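Local coordinates for protein erythropoietin (PDB 1EER) that acts as a hormone that binds and dimerises its receptor, EPOR, activating JAK2 and so regulating the proliferation and differentiation of erythrocytes, at residues 91-105 against 138-150. The protein carries 5 engineered substitutions. Residues are numbered along the deposited sequence; the frame is centred on the assembly and turned at random.
Sequences LQLHVDKAVSGLRSL and FRKLFRVYSNFLR
Over one face of the F138 ring lies L91 CD1, a CH-pi contact 3.8 Å from the ring centroid; V95 CG2 approaches the same ring obliquely. F142 is met differently, with V95 CG2, A98 CB and L91 CD2 all at its edge, while one face of Y145 carries A98 CB. Three aromatic rings line the inside of a four-helix-bundle cytokine, bridging the wide gap between 91-105 and 138-150, whose axes approach to 12.0 Å and run in the same general direction, 37° apart. F142 illustrates knobs-into-holes packing: it enters a hole formed by L91, H94, V95 and A98, its CZ 3.6 Å from H94 CB. Y145 reaches across because its CG is anti to the backbone N (chi1 172°), which carries OH to 3.7 Å from A98 CA, beside the side-chainless G101. The L102 side chain slides past Y145 in the opposite direction, its CG and CD2 against Y145 CE1. Helices 56-82 and 9-25 complete the core, with V74 against A98 and A19 against Y145, whereas R103 and R150 form salt bridges to acidic side chains of two different chains of another protein. The L105 and L149 side chains cross at about a right angle, L105 CD1 lying 3.7 Å from L149 CD2.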
loop_
_atom_site.group_PDB
_atom_site.type_symbol
_atom_site.label_atom_id
_atom_site.label_comp_id
_atom_site.label_asym_id
_atom_site.label_seq_id
_atom_site.Cartn_x
_atom_site.Cartn_y
_atom_site.Cartn_z
ATOM N N LEU A 91 -9.926 14.485 9.731
ATOM C CA LEU A 91 -10.569 13.257 10.189
ATOM C C LEU A 91 -11.645 12.644 9.297
ATOM O O LEU A 91 -11.638 11.443 9.054
ATOM C CB LEU A 91 -11.166 13.472 11.581
ATOM C CG LEU A 91 -10.194 13.441 12.758
ATOM C CD1 LEU A 91 -10.957 13.639 14.050
ATOM C CD2 LEU A 91 -9.446 12.130 12.774
ATOM N N GLN A 92 -12.570 13.466 8.814
ATOM C CA GLN A 92 -13.676 12.965 8.000
ATOM C C GLN A 92 -13.352 11.989 6.874
ATOM O O GLN A 92 -13.847 10.860 6.877
ATOM C CB GLN A 92 -14.490 14.128 7.427
ATOM C CG GLN A 92 -15.882 13.713 6.937
ATOM C CD GLN A 92 -16.740 13.092 8.030
ATOM O OE1 GLN A 92 -17.047 11.897 7.998
ATOM N NE2 GLN A 92 -17.134 13.903 9.002
ATOM N N LEU A 93 -12.531 12.407 5.913
ATOM C CA LEU A 93 -12.221 11.532 4.786
ATOM C C LEU A 93 -11.513 10.250 5.168
ATOM O O LEU A 93 -11.792 9.203 4.590
ATOM C CB LEU A 93 -11.406 12.268 3.720
ATOM C CG LEU A 93 -10.308 13.233 4.157
ATOM C CD1 LEU A 93 -9.252 13.298 3.060
ATOM C CD2 LEU A 93 -10.904 14.620 4.434
ATOM N N HIS A 94 -10.608 10.325 6.143
ATOM C CA HIS A 94 -9.874 9.141 6.579
ATOM C C HIS A 94 -10.841 8.141 7.188
ATOM O O HIS A 94 -10.684 6.938 7.018
ATOM C CB HIS A 94 -8.793 9.512 7.600
ATOM C CG HIS A 94 -7.720 10.398 7.047
ATOM N ND1 HIS A 94 -6.795 9.961 6.124
ATOM C CD2 HIS A 94 -7.433 11.702 7.278
ATOM C CE1 HIS A 94 -5.985 10.958 5.809
ATOM N NE2 HIS A 94 -6.351 12.025 6.496
ATOM N N VAL A 95 -11.846 8.641 7.899
ATOM C CA VAL A 95 -12.846 7.769 8.518
ATOM C C VAL A 95 -13.752 7.145 7.449
ATOM O O VAL A 95 -14.110 5.971 7.527
ATOM C CB VAL A 95 -13.724 8.555 9.511
ATOM C CG1 VAL A 95 -14.866 7.685 9.995
ATOM C CG2 VAL A 95 -12.883 9.029 10.693
ATOM N N ASP A 96 -14.117 7.945 6.452
ATOM C CA ASP A 96 -14.974 7.484 5.374
ATOM C C ASP A 96 -14.245 6.427 4.551
ATOM O O ASP A 96 -14.847 5.463 4.078
ATOM C CB ASP A 96 -15.393 8.667 4.491
ATOM C CG ASP A 96 -16.521 9.501 5.116
ATOM O OD1 ASP A 96 -17.200 9.008 6.046
ATOM O OD2 ASP A 96 -16.723 10.653 4.673
ATOM N N LYS A 97 -12.942 6.605 4.379
ATOM C CA LYS A 97 -12.157 5.619 3.642
ATOM C C LYS A 97 -12.026 4.328 4.475
ATOM O O LYS A 97 -12.050 3.219 3.936
ATOM C CB LYS A 97 -10.762 6.174 3.336
ATOM C CG LYS A 97 -10.745 7.339 2.374
ATOM C CD LYS A 97 -9.537 8.213 2.622
ATOM C CE LYS A 97 -9.210 9.033 1.401
ATOM N NZ LYS A 97 -9.041 8.162 0.217
ATOM N N ALA A 98 -11.885 4.488 5.790
ATOM C CA ALA A 98 -11.747 3.360 6.708
ATOM C C ALA A 98 -13.025 2.529 6.728
ATOM O O ALA A 98 -12.982 1.300 6.639
ATOM C CB ALA A 98 -11.426 3.870 8.115
ATOM N N VAL A 99 -14.165 3.203 6.850
ATOM C CA VAL A 99 -15.444 2.507 6.856
ATOM C C VAL A 99 -15.590 1.787 5.514
ATOM O O VAL A 99 -15.996 0.624 5.450
ATOM C CB VAL A 99 -16.624 3.504 7.043
ATOM C CG1 VAL A 99 -17.959 2.782 6.858
ATOM C CG2 VAL A 99 -16.557 4.136 8.433
ATOM N N SER A 100 -15.233 2.492 4.448
ATOM C CA SER A 100 -15.317 1.961 3.096
ATOM C C SER A 100 -14.329 0.821 2.891
ATOM O O SER A 100 -14.683 -0.241 2.368
ATOM C CB SER A 100 -15.034 3.080 2.093
ATOM O OG SER A 100 -14.840 2.549 0.796
ATOM N N GLY A 101 -13.084 1.051 3.304
ATOM C CA GLY A 101 -12.050 0.040 3.165
ATOM C C GLY A 101 -12.316 -1.216 3.978
ATOM O O GLY A 101 -12.177 -2.328 3.464
ATOM N N LEU A 102 -12.697 -1.041 5.246
ATOM C CA LEU A 102 -12.980 -2.173 6.128
ATOM C C LEU A 102 -14.112 -3.010 5.560
ATOM O O LEU A 102 -14.116 -4.235 5.675
ATOM C CB LEU A 102 -13.334 -1.683 7.541
ATOM C CG LEU A 102 -12.124 -1.365 8.434
ATOM C CD1 LEU A 102 -12.579 -0.776 9.754
ATOM C CD2 LEU A 102 -11.325 -2.634 8.679
ATOM N N ARG A 103 -15.067 -2.344 4.921
ATOM C CA ARG A 103 -16.197 -3.056 4.338
ATOM C C ARG A 103 -15.713 -3.949 3.202
ATOM O O ARG A 103 -16.144 -5.095 3.073
ATOM C CB ARG A 103 -17.251 -2.067 3.822
ATOM C CG ARG A 103 -18.564 -2.731 3.405
ATOM C CD ARG A 103 -19.494 -1.765 2.658
ATOM N NE ARG A 103 -20.125 -0.799 3.552
ATOM C CZ ARG A 103 -19.871 0.503 3.543
ATOM N NH1 ARG A 103 -18.996 1.000 2.682
ATOM N NH2 ARG A 103 -20.469 1.305 4.410
ATOM N N SER A 104 -14.807 -3.425 2.384
ATOM C CA SER A 104 -14.276 -4.190 1.266
ATOM C C SER A 104 -13.418 -5.350 1.767
ATOM O O SER A 104 -13.546 -6.485 1.296
ATOM C CB SER A 104 -13.456 -3.278 0.361
ATOM O OG SER A 104 -14.271 -2.249 -0.176
ATOM N N LEU A 105 -12.558 -5.067 2.739
ATOM C CA LEU A 105 -11.685 -6.089 3.299
ATOM C C LEU A 105 -12.492 -7.227 3.906
ATOM O O LEU A 105 -12.128 -8.395 3.759
ATOM C CB LEU A 105 -10.755 -5.465 4.348
ATOM C CG LEU A 105 -9.761 -4.464 3.748
ATOM C CD1 LEU A 105 -9.105 -3.650 4.853
ATOM C CD2 LEU A 105 -8.718 -5.223 2.930
ATOM N N PHE A 138 -8.591 9.637 17.969
ATOM C CA PHE A 138 -8.657 9.119 16.613
ATOM C C PHE A 138 -7.277 8.646 16.212
ATOM O O PHE A 138 -7.125 7.791 15.337
ATOM C CB PHE A 138 -9.150 10.206 15.660
ATOM C CG PHE A 138 -10.641 10.271 15.558
ATOM C CD1 PHE A 138 -11.328 9.408 14.709
ATOM C CD2 PHE A 138 -11.365 11.156 16.352
ATOM C CE1 PHE A 138 -12.719 9.420 14.658
ATOM C CE2 PHE A 138 -12.754 11.175 16.308
ATOM C CZ PHE A 138 -13.433 10.305 15.459
ATOM N N ARG A 139 -6.273 9.214 16.874
ATOM C CA ARG A 139 -4.878 8.875 16.628
ATOM C C ARG A 139 -4.628 7.406 16.937
ATOM O O ARG A 139 -4.064 6.689 16.112
ATOM C CB ARG A 139 -3.950 9.748 17.486
ATOM C CG ARG A 139 -2.467 9.534 17.188
ATOM C CD ARG A 139 -1.578 10.204 18.214
ATOM N NE ARG A 139 -2.302 10.499 19.443
ATOM C CZ ARG A 139 -2.325 11.693 20.026
ATOM N NH1 ARG A 139 -1.656 12.713 19.490
ATOM N NH2 ARG A 139 -3.022 11.868 21.142
ATOM N N LYS A 140 -5.048 6.951 18.118
ATOM C CA LYS A 140 -4.842 5.556 18.466
ATOM C C LYS A 140 -5.717 4.668 17.599
ATOM O O LYS A 140 -5.307 3.581 17.212
ATOM C CB LYS A 140 -5.140 5.290 19.941
ATOM C CG LYS A 140 -4.678 3.900 20.362
ATOM C CD LYS A 140 -4.755 3.650 21.858
ATOM C CE LYS A 140 -4.845 2.155 22.122
ATOM N NZ LYS A 140 -4.521 1.779 23.521
ATOM N N LEU A 141 -6.923 5.136 17.289
ATOM C CA LEU A 141 -7.849 4.374 16.450
ATOM C C LEU A 141 -7.208 4.098 15.091
ATOM O O LEU A 141 -7.186 2.973 14.618
ATOM C CB LEU A 141 -9.163 5.160 16.267
ATOM C CG LEU A 141 -10.336 4.555 15.478
ATOM C CD1 LEU A 141 -10.576 3.108 15.884
ATOM C CD2 LEU A 141 -11.588 5.378 15.733
ATOM N N PHE A 142 -6.679 5.138 14.470
ATOM C CA PHE A 142 -6.057 4.986 13.172
ATOM C C PHE A 142 -4.732 4.235 13.202
ATOM O O PHE A 142 -4.410 3.524 12.252
ATOM C CB PHE A 142 -5.893 6.354 12.522
ATOM C CG PHE A 142 -7.148 6.853 11.869
ATOM C CD1 PHE A 142 -7.767 6.106 10.871
ATOM C CD2 PHE A 142 -7.732 8.045 12.272
ATOM C CE1 PHE A 142 -8.964 6.541 10.281
ATOM C CE2 PHE A 142 -8.932 8.494 11.686
ATOM C CZ PHE A 142 -9.546 7.739 10.693
ATOM N N ARG A 143 -3.965 4.388 14.280
ATOM C CA ARG A 143 -2.697 3.677 14.394
ATOM C C ARG A 143 -3.008 2.184 14.490
ATOM O O ARG A 143 -2.316 1.348 13.906
ATOM C CB ARG A 143 -1.932 4.141 15.637
ATOM C CG ARG A 143 -0.667 3.330 15.928
ATOM C CD ARG A 143 0.114 3.905 17.111
ATOM N NE ARG A 143 -0.588 3.764 18.390
ATOM C CZ ARG A 143 -1.000 4.790 19.128
ATOM N NH1 ARG A 143 -0.782 6.028 18.714
ATOM N NH2 ARG A 143 -1.618 4.579 20.288
ATOM N N VAL A 144 -4.066 1.853 15.219
ATOM C CA VAL A 144 -4.488 0.461 15.381
ATOM C C VAL A 144 -4.994 -0.077 14.028
ATOM O O VAL A 144 -4.741 -1.231 13.662
ATOM C CB VAL A 144 -5.634 0.351 16.453
ATOM C CG1 VAL A 144 -6.394 -0.960 16.296
ATOM C CG2 VAL A 144 -5.059 0.463 17.858
ATOM N N TYR A 145 -5.719 0.772 13.301
ATOM C CA TYR A 145 -6.266 0.422 11.996
ATOM C C TYR A 145 -5.120 -0.007 11.083
ATOM O O TYR A 145 -5.192 -1.058 10.450
ATOM C CB TYR A 145 -7.005 1.636 11.404
ATOM C CG TYR A 145 -7.469 1.489 9.967
ATOM C CD1 TYR A 145 -8.208 0.380 9.559
ATOM C CD2 TYR A 145 -7.213 2.489 9.031
ATOM C CE1 TYR A 145 -8.692 0.270 8.251
ATOM C CE2 TYR A 145 -7.691 2.393 7.712
ATOM C CZ TYR A 145 -8.430 1.278 7.332
ATOM O OH TYR A 145 -8.899 1.168 6.041
ATOM N N SER A 146 -4.063 0.805 11.033
ATOM C CA SER A 146 -2.883 0.514 10.205
ATOM C C SER A 146 -2.100 -0.713 10.696
ATOM O O SER A 146 -1.762 -1.591 9.905
ATOM C CB SER A 146 -1.952 1.736 10.169
ATOM O OG SER A 146 -0.774 1.471 9.426
ATOM N N ASN A 147 -1.818 -0.775 11.996
ATOM C CA ASN A 147 -1.068 -1.898 12.549
ATOM C C ASN A 147 -1.787 -3.222 12.328
ATOM O O ASN A 147 -1.144 -4.252 12.102
ATOM C CB ASN A 147 -0.810 -1.691 14.049
ATOM C CG ASN A 147 0.464 -0.900 14.325
ATOM O OD1 ASN A 147 1.306 -0.728 13.449
ATOM N ND2 ASN A 147 0.605 -0.421 15.550
ATOM N N PHE A 148 -3.120 -3.200 12.387
ATOM C CA PHE A 148 -3.898 -4.425 12.178
ATOM C C PHE A 148 -3.868 -4.928 10.727
ATOM O O PHE A 148 -3.614 -6.114 10.468
ATOM C CB PHE A 148 -5.357 -4.221 12.598
ATOM C CG PHE A 148 -6.142 -5.503 12.683
ATOM C CD1 PHE A 148 -6.719 -6.057 11.546
ATOM C CD2 PHE A 148 -6.292 -6.166 13.900
ATOM C CE1 PHE A 148 -7.436 -7.247 11.615
ATOM C CE2 PHE A 148 -7.006 -7.359 13.981
ATOM C CZ PHE A 148 -7.580 -7.902 12.836
ATOM N N LEU A 149 -4.135 -4.030 9.785
ATOM C CA LEU A 149 -4.154 -4.406 8.375
ATOM C C LEU A 149 -2.763 -4.778 7.871
ATOM O O LEU A 149 -2.591 -5.764 7.149
ATOM C CB LEU A 149 -4.706 -3.263 7.506
ATOM C CG LEU A 149 -6.006 -2.533 7.859
ATOM C CD1 LEU A 149 -6.304 -1.529 6.763
ATOM C CD2 LEU A 149 -7.144 -3.508 8.026
ATOM N N ARG A 150 -1.769 -3.985 8.257
ATOM C CA ARG A 150 -0.413 -4.233 7.804
ATOM C C ARG A 150 0.232 -5.354 8.592
ATOM O O ARG A 150 1.270 -5.880 8.194
ATOM C CB ARG A 150 0.416 -2.948 7.910
ATOM C CG ARG A 150 1.128 -2.756 9.231
ATOM C CD ARG A 150 1.728 -1.374 9.327
ATOM N NE ARG A 150 2.307 -1.129 10.642
ATOM C CZ ARG A 150 3.543 -0.688 10.848
ATOM N NH1 ARG A 150 4.345 -0.436 9.821
ATOM N NH2 ARG A 150 3.983 -0.508 12.085
#